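Local coordinates for protein D,D-dipeptidase/D,D-carboxypeptidase (Enterococcus faecalis, PDB 4MUQ) that acts as a zinc-dependent D,D-peptidase of vancomycin resistance, cleaving D-Ala-D-Ala dipeptides and probably also the terminal D-Ala of peptidoglycan precursors, at residues Q80-Y84 and V100-S106; L112-L116 and W167-Y171. One frame throughout, in Å; residues are numbered along the deposited sequence.

Interaction 1: residues Q80-Y84 and V100-S106; sequences QTAIY and VALPNHS. With LY0 ((2R)-3-[(R)-[(1R)-1-aminoethyl](hydroxy)phosphoryl]-2-methylpropanoic acid), chain C; 2D8 ((2R)-3-[(R)-[(1S)-1-aminoethyl](hydroxy)phosphoryl]-2-methylpropanoic acid), chain D.
Gln80, on helix 77-91, reaches across to the loop 100-106 and gives both hydrogens of its amide nitrogen to different acceptors. One goes to Ala101 O, 2.9 Å from Gln80 NE2; this oxygen lies in the plane of the Gln80 amide, while the donor is tilted 33° from the plane of the Ala101 carbonyl. The other goes to carboxylate oxygen O62 of a D-Ala-D-Ala phosphinate analog, modelled as two diastereomers whose carboxylates and phosphinates coincide, 3.0 Å from Gln80 NE2; Ala101 N donates to the same O62 at 2.9 Å. Gln80 leaves the helix with CG opposite the backbone N (chi1 -175°) and then bends at chi2, which lays its amide carbon against Ser106 CB (3.5 Å from CD). Arg75 NH2 hydrogen-bonds Gln80 OE1, so the amide's O and N ends are told apart and held. The next residue, Thr81, meets Pro103 at about a right angle, OG1 lying 3.6 Å from CG of the proline, although its polar partner is Leu77 O. Ile83 adds an apolar touch, CG2 against Val100 CG1. At Tyr84, Val100 O sits at the ring edge, CD1 packs 3.8 Å from Val100 CG1, and the outer ring runs alongside Leu102, with OH 3.7 Å from CD2. Ser106 OG, 2.6 Å from analog O61, meets the second carboxylate oxygen and is also bonded to His108 N. Helix and loop together form the carboxylate-binding end of the ligand pocket in this Hedgehog/DD-peptidase fold, consistent with recognition of the C-terminal D-Ala.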
ATOM      1  N   GLN A  80      -8.398 -12.679  -8.977  1.00  9.94           N
ATOM      2  CA  GLN A  80      -7.546 -13.233  -7.938  1.00  9.33           C
ATOM      3  C   GLN A  80      -7.835 -14.725  -7.721  1.00  9.63           C
ATOM      4  O   GLN A  80      -6.919 -15.535  -7.502  1.00  9.75           O
ATOM      5  CB  GLN A  80      -7.731 -12.454  -6.634  1.00  9.76           C
ATOM      6  CG  GLN A  80      -6.789 -12.882  -5.519  1.00  8.68           C
ATOM      7  CD  GLN A  80      -5.353 -12.469  -5.796  1.00  9.83           C
ATOM      8  OE1 GLN A  80      -5.097 -11.576  -6.611  1.00  9.51           O
ATOM      9  NE2 GLN A  80      -4.409 -13.114  -5.115  1.00  9.47           N
ATOM     10  N   THR A  81      -9.110 -15.082  -7.801  1.00  9.30           N
ATOM     11  CA  THR A  81      -9.533 -16.471  -7.657  1.00  9.99           C
ATOM     12  C   THR A  81      -8.959 -17.323  -8.787  1.00  9.88           C
ATOM     13  O   THR A  81      -8.418 -18.424  -8.553  1.00 10.58           O
ATOM     14  CB  THR A  81     -11.066 -16.570  -7.643  1.00  9.13           C
ATOM     15  OG1 THR A  81     -11.574 -15.756  -6.568  1.00 10.22           O
ATOM     16  CG2 THR A  81     -11.534 -17.987  -7.413  1.00 11.10           C
ATOM     17  N   ALA A  82      -9.047 -16.813 -10.018  1.00  9.69           N
ATOM     18  CA  ALA A  82      -8.481 -17.527 -11.170  1.00 10.89           C
ATOM     19  C   ALA A  82      -6.969 -17.702 -11.035  1.00  9.93           C
ATOM     20  O   ALA A  82      -6.431 -18.765 -11.363  1.00 11.18           O
ATOM     21  CB  ALA A  82      -8.823 -16.801 -12.473  1.00 12.13           C
ATOM     22  N   ILE A  83      -6.284 -16.674 -10.551  1.00  9.03           N
ATOM     23  CA  ILE A  83      -4.833 -16.779 -10.409  1.00  8.42           C
ATOM     24  C   ILE A  83      -4.505 -17.837  -9.367  1.00  9.94           C
ATOM     25  O   ILE A  83      -3.646 -18.691  -9.594  1.00 10.81           O
ATOM     26  CB  ILE A  83      -4.182 -15.438 -10.035  1.00 10.45           C
ATOM     27  CG1 ILE A  83      -4.269 -14.469 -11.211  1.00 12.88           C
ATOM     28  CG2 ILE A  83      -2.721 -15.631  -9.589  1.00 10.98           C
ATOM     29  CD1 ILE A  83      -4.001 -13.029 -10.802  1.00 15.01           C
ATOM     30  N   TYR A  84      -5.203 -17.796  -8.236  1.00  8.55           N
ATOM     31  CA  TYR A  84      -4.947 -18.741  -7.151  1.00  8.88           C
ATOM     32  C   TYR A  84      -5.205 -20.175  -7.622  1.00  9.39           C
ATOM     33  O   TYR A  84      -4.351 -21.056  -7.475  1.00  8.99           O
ATOM     34  CB  TYR A  84      -5.793 -18.382  -5.920  1.00  9.20           C
ATOM     35  CG  TYR A  84      -5.387 -19.127  -4.674  1.00  9.89           C
ATOM     36  CD1 TYR A  84      -4.531 -18.546  -3.751  1.00  9.50           C
ATOM     37  CD2 TYR A  84      -5.867 -20.408  -4.410  1.00 11.23           C
ATOM     38  CE1 TYR A  84      -4.145 -19.221  -2.600  1.00 12.19           C
ATOM     39  CE2 TYR A  84      -5.473 -21.100  -3.274  1.00 12.88           C
ATOM     40  CZ  TYR A  84      -4.626 -20.488  -2.369  1.00 14.52           C
ATOM     41  OH  TYR A  84      -4.244 -21.179  -1.236  1.00 17.10           O
ATOM     42  N   VAL A 100       0.803 -16.487  -3.760  1.00 10.57           N
ATOM     43  CA  VAL A 100      -0.466 -15.938  -4.213  1.00 11.43           C
ATOM     44  C   VAL A 100      -1.358 -15.715  -2.995  1.00  9.93           C
ATOM     45  O   VAL A 100      -1.644 -16.655  -2.253  1.00 11.29           O
ATOM     46  CB  VAL A 100      -1.196 -16.862  -5.213  1.00  9.87           C
ATOM     47  CG1 VAL A 100      -2.403 -16.133  -5.759  1.00 12.06           C
ATOM     48  CG2 VAL A 100      -0.268 -17.291  -6.364  1.00 11.52           C
ATOM     49  N   ALA A 101      -1.816 -14.482  -2.780  1.00  9.16           N
ATOM     50  CA  ALA A 101      -2.740 -14.242  -1.687  1.00  9.19           C
ATOM     51  C   ALA A 101      -4.082 -14.948  -1.907  1.00  8.86           C
ATOM     52  O   ALA A 101      -4.535 -15.107  -3.039  1.00  9.42           O
ATOM     53  CB  ALA A 101      -2.968 -12.747  -1.499  1.00 11.25           C
ATOM     54  N   LEU A 102      -4.696 -15.388  -0.826  1.00 10.25           N
ATOM     55  CA  LEU A 102      -6.067 -15.890  -0.904  1.00  8.63           C
ATOM     56  C   LEU A 102      -6.989 -14.822  -1.500  1.00 11.05           C
ATOM     57  O   LEU A 102      -6.807 -13.622  -1.266  1.00 10.46           O
ATOM     58  CB  LEU A 102      -6.567 -16.254   0.488  1.00 10.89           C
ATOM     59  CG  LEU A 102      -5.955 -17.470   1.185  1.00 15.88           C
ATOM     60  CD1 LEU A 102      -6.353 -17.483   2.664  1.00 20.05           C
ATOM     61  CD2 LEU A 102      -6.411 -18.734   0.496  1.00 17.38           C
ATOM     62  N   PRO A 103      -8.000 -15.249  -2.265  1.00  9.40           N
ATOM     63  CA  PRO A 103      -9.013 -14.298  -2.703  1.00  8.19           C
ATOM     64  C   PRO A 103      -9.595 -13.552  -1.498  1.00  8.87           C
ATOM     65  O   PRO A 103      -9.885 -14.161  -0.459  1.00  9.79           O
ATOM     66  CB  PRO A 103     -10.062 -15.204  -3.351  1.00 10.82           C
ATOM     67  CG  PRO A 103      -9.260 -16.337  -3.878  1.00 13.86           C
ATOM     68  CD  PRO A 103      -8.213 -16.591  -2.830  1.00 12.00           C
ATOM     69  N   ASN A 104      -9.771 -12.241  -1.664  1.00  8.85           N
ATOM     70  CA  ASN A 104     -10.193 -11.324  -0.607  1.00  9.15           C
ATOM     71  C   ASN A 104      -9.130 -11.054   0.447  1.00  9.58           C
ATOM     72  O   ASN A 104      -9.412 -10.421   1.446  1.00 11.97           O
ATOM     73  CB  ASN A 104     -11.542 -11.702   0.010  1.00 10.81           C
ATOM     74  CG  ASN A 104     -12.701 -11.278  -0.859  1.00 12.21           C
ATOM     75  OD1 ASN A 104     -12.557 -10.399  -1.721  1.00 12.95           O
ATOM     76  ND2 ASN A 104     -13.838 -11.898  -0.648  1.00 15.57           N
ATOM     77  N   HIS A 105      -7.907 -11.510   0.199  1.00  9.42           N
ATOM     78  CA  HIS A 105      -6.783 -11.190   1.087  1.00 10.71           C
ATOM     79  C   HIS A 105      -5.627 -10.609   0.294  1.00  9.66           C
ATOM     80  O   HIS A 105      -4.493 -10.553   0.793  1.00 11.28           O
ATOM     81  CB  HIS A 105      -6.308 -12.441   1.840  1.00  9.81           C
ATOM     82  CG  HIS A 105      -7.353 -13.043   2.724  1.00 10.19           C
ATOM     83  ND1 HIS A 105      -7.349 -12.890   4.093  1.00 11.63           N
ATOM     84  CD2 HIS A 105      -8.457 -13.773   2.432  1.00 11.07           C
ATOM     85  CE1 HIS A 105      -8.389 -13.522   4.609  1.00 14.64           C
ATOM     86  NE2 HIS A 105      -9.079 -14.065   3.618  1.00 15.23           N
ATOM     87  N   SER A 106      -5.883 -10.199  -0.949  1.00  9.00           N
ATOM     88  CA  SER A 106      -4.843  -9.619  -1.812  1.00  8.49           C
ATOM     89  C   SER A 106      -4.907  -8.099  -1.841  1.00  8.65           C
ATOM     90  O   SER A 106      -5.976  -7.515  -2.041  1.00  9.65           O
ATOM     91  CB  SER A 106      -5.018 -10.110  -3.246  1.00  9.33           C
ATOM     92  OG  SER A 106      -4.128  -9.428  -4.129  1.00  9.99           O
TER
HETATM   93  P   LY0 C 302       1.521 -11.210  -6.344  0.50 38.18           P
HETATM   94  C1  LY0 C 302       0.522 -13.209  -7.727  0.50 15.46           C
HETATM   95  N1  LY0 C 302       2.819 -13.330  -7.303  0.50 13.59           N
HETATM   96  C2  LY0 C 302       1.812 -12.416  -7.673  0.50 37.53           C
HETATM   97  C4  LY0 C 302       1.172 -12.063  -4.780  0.50 14.68           C
HETATM   98  C5  LY0 C 302       0.395 -11.246  -3.793  0.50  9.33           C
HETATM   99  C6  LY0 C 302      -1.084 -11.280  -4.142  0.50  8.65           C
HETATM  100  C7  LY0 C 302       0.667 -11.792  -2.402  0.50  8.72           C
HETATM  101  O31 LY0 C 302       0.279 -10.365  -6.707  0.50  9.88           O
HETATM  102  O32 LY0 C 302       2.723 -10.212  -6.269  0.50  5.61           O
HETATM  103  O61 LY0 C 302      -1.736 -10.283  -3.876  0.50 28.15           O
HETATM  104  O62 LY0 C 302      -1.561 -12.291  -4.630  0.50  5.57           O
HETATM  105  C4  2D8 D 303       1.174 -12.058  -4.771  0.50 14.51           C
HETATM  106  C5  2D8 D 303       0.394 -11.243  -3.789  0.50 11.43           C
HETATM  107  C6  2D8 D 303      -1.085 -11.279  -4.142  0.50 17.69           C
HETATM  108  C7  2D8 D 303       0.666 -11.792  -2.400  0.50 16.13           C
HETATM  109  N1  2D8 D 303       2.302 -11.867  -8.778  0.50 16.78           N
HETATM  110  P   2D8 D 303       1.524 -11.210  -6.337  0.50  5.77           P
HETATM  111  C1  2D8 D 303       0.553 -13.213  -7.742  0.50 23.25           C
HETATM  112  C2  2D8 D 303       1.870 -12.479  -7.588  0.50  9.95           C
HETATM  113  O31 2D8 D 303       0.275 -10.382  -6.717  0.50 51.75           O
HETATM  114  O32 2D8 D 303       2.725 -10.212  -6.270  0.50 42.59           O
HETATM  115  O61 2D8 D 303      -1.737 -10.283  -3.876  0.50  5.05           O
HETATM  116  O62 2D8 D 303      -1.561 -12.291  -4.630  0.50 27.78           O

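Interaction 2: residues L112-L116 and W167-Y171. With ZN (zinc ion), chain B; LY0 ((2R)-3-[(R)-[(1R)-1-aminoethyl](hydroxy)phosphoryl]-2-methylpropanoic acid), chain C; 2D8 ((2R)-3-[(R)-[(1S)-1-aminoethyl](hydroxy)phosphoryl]-2-methylpropanoic acid), chain D.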
ATOM      1  N   LEU A 112      -4.198  -0.344  -4.640  1.00  8.36           N
ATOM      2  CA  LEU A 112      -3.009   0.276  -4.041  1.00  8.17           C
ATOM      3  C   LEU A 112      -1.725  -0.480  -4.330  1.00  8.95           C
ATOM      4  O   LEU A 112      -0.650  -0.020  -3.961  1.00  9.45           O
ATOM      5  CB  LEU A 112      -3.191   0.376  -2.523  1.00  8.46           C
ATOM      6  CG  LEU A 112      -4.406   1.172  -2.029  1.00  9.92           C
ATOM      7  CD1 LEU A 112      -4.528   1.048  -0.515  1.00 11.61           C
ATOM      8  CD2 LEU A 112      -4.342   2.651  -2.431  1.00 13.16           C
ATOM      9  N   ALA A 113      -1.823  -1.640  -4.979  1.00  8.43           N
ATOM     10  CA  ALA A 113      -0.640  -2.473  -5.198  1.00  9.50           C
ATOM     11  C   ALA A 113      -0.352  -2.655  -6.663  1.00  9.37           C
ATOM     12  O   ALA A 113      -1.253  -2.767  -7.481  1.00 10.04           O
ATOM     13  CB  ALA A 113      -0.815  -3.829  -4.528  1.00 10.63           C
ATOM     14  N   ILE A 114       0.932  -2.706  -6.976  1.00  9.44           N
ATOM     15  CA  ILE A 114       1.357  -2.914  -8.345  1.00  9.90           C
ATOM     16  C   ILE A 114       2.548  -3.861  -8.385  1.00  9.61           C
ATOM     17  O   ILE A 114       3.454  -3.782  -7.558  1.00 10.08           O
ATOM     18  CB  ILE A 114       1.653  -1.568  -9.046  1.00 11.50           C
ATOM     19  CG1 ILE A 114       1.902  -1.796 -10.536  1.00 16.45           C
ATOM     20  CG2 ILE A 114       2.804  -0.822  -8.379  1.00 13.72           C
ATOM     21  CD1 ILE A 114       1.348  -0.711 -11.428  1.00 27.45           C
ATOM     22  N   ASP A 115       2.522  -4.765  -9.367  1.00  9.51           N
ATOM     23  CA  ASP A 115       3.666  -5.605  -9.688  1.00  9.83           C
ATOM     24  C   ASP A 115       4.373  -4.973 -10.871  1.00 12.07           C
ATOM     25  O   ASP A 115       3.738  -4.670 -11.888  1.00 12.06           O
ATOM     26  CB  ASP A 115       3.211  -7.037 -10.014  1.00 11.75           C
ATOM     27  CG  ASP A 115       2.582  -7.743  -8.816  1.00 14.06           C
ATOM     28  OD1 ASP A 115       2.877  -7.362  -7.697  1.00 12.39           O
ATOM     29  OD2 ASP A 115       1.756  -8.670  -8.939  1.00 19.44           O
ATOM     30  N   LEU A 116       5.684  -4.782 -10.743  1.00 10.78           N
ATOM     31  CA  LEU A 116       6.494  -4.170 -11.783  1.00 11.35           C
ATOM     32  C   LEU A 116       7.530  -5.159 -12.320  1.00 12.97           C
ATOM     33  O   LEU A 116       7.973  -6.065 -11.603  1.00 15.10           O
ATOM     34  CB  LEU A 116       7.229  -2.950 -11.226  1.00 13.51           C
ATOM     35  CG  LEU A 116       6.326  -1.861 -10.651  1.00 11.92           C
ATOM     36  CD1 LEU A 116       7.173  -0.795  -9.984  1.00 15.31           C
ATOM     37  CD2 LEU A 116       5.468  -1.242 -11.746  1.00 16.64           C
ATOM     38  N   TRP A 167       9.135  -7.764  -6.740  1.00 10.92           N
ATOM     39  CA  TRP A 167       8.374  -7.004  -7.743  1.00 11.52           C
ATOM     40  C   TRP A 167       7.119  -6.293  -7.255  1.00 10.86           C
ATOM     41  O   TRP A 167       6.552  -5.511  -8.012  1.00 10.85           O
ATOM     42  CB  TRP A 167       7.937  -7.943  -8.870  1.00 12.26           C
ATOM     43  CG  TRP A 167       7.096  -9.081  -8.345  1.00 12.87           C
ATOM     44  CD1 TRP A 167       5.756  -9.057  -8.055  1.00 13.49           C
ATOM     45  CD2 TRP A 167       7.552 -10.403  -8.018  1.00 12.52           C
ATOM     46  NE1 TRP A 167       5.358 -10.280  -7.568  1.00 14.60           N
ATOM     47  CE2 TRP A 167       6.438 -11.125  -7.541  1.00 17.05           C
ATOM     48  CE3 TRP A 167       8.797 -11.040  -8.077  1.00 15.21           C
ATOM     49  CZ2 TRP A 167       6.533 -12.454  -7.121  1.00 15.95           C
ATOM     50  CZ3 TRP A 167       8.889 -12.369  -7.666  1.00 18.46           C
ATOM     51  CH2 TRP A 167       7.762 -13.052  -7.178  1.00 17.56           C
ATOM     52  N   HIS A 168       6.659  -6.593  -6.040  1.00  9.62           N
ATOM     53  CA  HIS A 168       5.350  -6.141  -5.564  1.00  9.38           C
ATOM     54  C   HIS A 168       5.461  -4.922  -4.653  1.00  9.23           C
ATOM     55  O   HIS A 168       6.089  -4.978  -3.585  1.00 10.52           O
ATOM     56  CB  HIS A 168       4.624  -7.307  -4.870  1.00  9.97           C
ATOM     57  CG  HIS A 168       3.286  -6.952  -4.300  1.00  8.84           C
ATOM     58  ND1 HIS A 168       2.104  -7.500  -4.765  1.00 10.63           N
ATOM     59  CD2 HIS A 168       2.949  -6.153  -3.261  1.00  9.66           C
ATOM     60  CE1 HIS A 168       1.098  -7.029  -4.047  1.00 12.07           C
ATOM     61  NE2 HIS A 168       1.587  -6.218  -3.124  1.00  9.69           N
ATOM     62  N   PHE A 169       4.837  -3.825  -5.077  1.00  8.53           N
ATOM     63  CA  PHE A 169       4.919  -2.567  -4.329  1.00  9.66           C
ATOM     64  C   PHE A 169       3.545  -2.121  -3.887  1.00  9.25           C
ATOM     65  O   PHE A 169       2.567  -2.257  -4.615  1.00  9.98           O
ATOM     66  CB  PHE A 169       5.614  -1.490  -5.178  1.00 10.41           C
ATOM     67  CG  PHE A 169       7.069  -1.755  -5.356  1.00 11.15           C
ATOM     68  CD1 PHE A 169       7.994  -1.167  -4.505  1.00 13.39           C
ATOM     69  CD2 PHE A 169       7.514  -2.656  -6.309  1.00 11.61           C
ATOM     70  CE1 PHE A 169       9.355  -1.429  -4.627  1.00 14.60           C
ATOM     71  CE2 PHE A 169       8.869  -2.936  -6.432  1.00 14.49           C
ATOM     72  CZ  PHE A 169       9.791  -2.315  -5.584  1.00 15.61           C
ATOM     73  N   ARG A 170       3.484  -1.593  -2.671  1.00  8.52           N
ATOM     74  CA  ARG A 170       2.226  -1.168  -2.065  1.00  9.32           C
ATOM     75  C   ARG A 170       2.267   0.321  -1.757  1.00  8.25           C
ATOM     76  O   ARG A 170       3.237   0.805  -1.156  1.00  9.55           O
ATOM     77  CB  ARG A 170       1.995  -1.973  -0.776  1.00  9.33           C
ATOM     78  CG  ARG A 170       0.960  -1.390   0.195  1.00  9.18           C
ATOM     79  CD  ARG A 170      -0.454  -1.364  -0.352  1.00  8.99           C
ATOM     80  NE  ARG A 170      -1.288  -0.580   0.559  1.00  8.96           N
ATOM     81  CZ  ARG A 170      -1.946  -1.081   1.598  1.00 10.44           C
ATOM     82  NH1 ARG A 170      -1.930  -2.382   1.849  1.00 10.05           N
ATOM     83  NH2 ARG A 170      -2.639  -0.263   2.392  1.00  9.75           N
ATOM     84  N   TYR A 171       1.245   1.049  -2.195  1.00  8.81           N
ATOM     85  CA  TYR A 171       1.117   2.452  -1.826  1.00  8.35           C
ATOM     86  C   TYR A 171       0.477   2.570  -0.451  1.00  8.91           C
ATOM     87  O   TYR A 171      -0.638   2.070  -0.237  1.00 10.07           O
ATOM     88  CB  TYR A 171       0.262   3.189  -2.845  1.00 10.11           C
ATOM     89  CG  TYR A 171       0.141   4.665  -2.573  1.00 10.65           C
ATOM     90  CD1 TYR A 171       1.144   5.531  -2.960  1.00 12.21           C
ATOM     91  CD2 TYR A 171      -0.976   5.181  -1.931  1.00 12.03           C
ATOM     92  CE1 TYR A 171       1.039   6.887  -2.719  1.00 14.17           C
ATOM     93  CE2 TYR A 171      -1.099   6.544  -1.695  1.00 13.92           C
ATOM     94  CZ  TYR A 171      -0.082   7.386  -2.091  1.00 14.40           C
ATOM     95  OH  TYR A 171      -0.173   8.744  -1.859  1.00 16.77           O
TER
HETATM   96 ZN    ZN B 301       1.601  -8.360  -6.588  0.66 10.28          ZN
HETATM   97  P   LY0 C 302       1.521 -11.210  -6.344  0.50 38.18           P
HETATM   98  C1  LY0 C 302       0.522 -13.209  -7.727  0.50 15.46           C
HETATM   99  N1  LY0 C 302       2.819 -13.330  -7.303  0.50 13.59           N
HETATM  100  C2  LY0 C 302       1.812 -12.416  -7.673  0.50 37.53           C
HETATM  101  C4  LY0 C 302       1.172 -12.063  -4.780  0.50 14.68           C
HETATM  102  C5  LY0 C 302       0.395 -11.246  -3.793  0.50  9.33           C
HETATM  103  C6  LY0 C 302      -1.084 -11.280  -4.142  0.50  8.65           C
HETATM  104  C7  LY0 C 302       0.667 -11.792  -2.402  0.50  8.72           C
HETATM  105  O31 LY0 C 302       0.279 -10.365  -6.707  0.50  9.88           O
HETATM  106  O32 LY0 C 302       2.723 -10.212  -6.269  0.50  5.61           O
HETATM  107  O61 LY0 C 302      -1.736 -10.283  -3.876  0.50 28.15           O
HETATM  108  O62 LY0 C 302      -1.561 -12.291  -4.630  0.50  5.57           O
HETATM  109  C4  2D8 D 303       1.174 -12.058  -4.771  0.50 14.51           C
HETATM  110  C5  2D8 D 303       0.394 -11.243  -3.789  0.50 11.43           C
HETATM  111  C6  2D8 D 303      -1.085 -11.279  -4.142  0.50 17.69           C
HETATM  112  C7  2D8 D 303       0.666 -11.792  -2.400  0.50 16.13           C
HETATM  113  N1  2D8 D 303       2.302 -11.867  -8.778  0.50 16.78           N
HETATM  114  P   2D8 D 303       1.524 -11.210  -6.337  0.50  5.77           P
HETATM  115  C1  2D8 D 303       0.553 -13.213  -7.742  0.50 23.25           C
HETATM  116  C2  2D8 D 303       1.870 -12.479  -7.588  0.50  9.95           C
HETATM  117  O31 2D8 D 303       0.275 -10.382  -6.717  0.50 51.75           O
HETATM  118  O32 2D8 D 303       2.725 -10.212  -6.270  0.50 42.59           O
HETATM  119  O61 2D8 D 303      -1.737 -10.283  -3.876  0.50  5.05           O
HETATM  120  O62 2D8 D 303      -1.561 -12.291  -4.630  0.50 27.78           O
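Asp115 and His168 bind one zinc ion from the two inner strands of a four-stranded antiparallel sheet in the Hedgehog/DD-peptidase fold. Asp115 chelates it unevenly, OD1 at 2.0 Å and OD2 at 2.4 Å from the zinc, whereas His168 uses ND1 at 2.1 Å; His108 and both phosphinate oxygens complete the site. Carboxylate and imidazole planes stand 54° apart. On the far side of the His168 ring, Glu107 accepts a hydrogen bond from NE2, fixing the ring's rotation and probably making ND1 a stronger ligand. Trp167 NE1 donates its hydrogen to LY0 O32, 2.9 Å away and in the indole plane; chi1 of 58° sets CG between the backbone N and carbonyl carbon and directs the indole alongside Asp115. Behind the metal, Ile114 and Phe169 form a hydrogen-bonded pair through two backbone bonds, flanked by Leu116 N to Trp167 O and Tyr171 N to Leu112 O. On the face bearing Ile114 and Phe169, Ile114 CG2 lies loosely against Phe169 CB. Leu116 crosses Phe169 at about a right angle. Arg170, salt-bridged to Glu107, folds back so that NE bonds Tyr171 O and NH2 lies 3.7 Å from Leu112 CD1.

Overall arrangement
Interactions 1 and 2 grip the same phosphinate analog at different groups. Helix 77-91 and loop 100-106 take its carboxylate, whereas the strand pair 112-116 and 167-171 takes its phosphinate through the zinc and Trp167. Their centres are 15 Å apart and their nearest atoms about 6 Å, so the two contacts do not touch directly. The analog bridges them, and so does the chain between Ser106 and Leu112, which carries the third zinc ligand, His108; the side chain of Ser106 lies about 6 Å from the metal. Arg75 also links the sites, hydrogen-bonding the analog and Gln80 while touching Asp115. This is consistent with a D-Ala-D-Ala substrate being held by its carboxylate while its scissile bond faces the zinc.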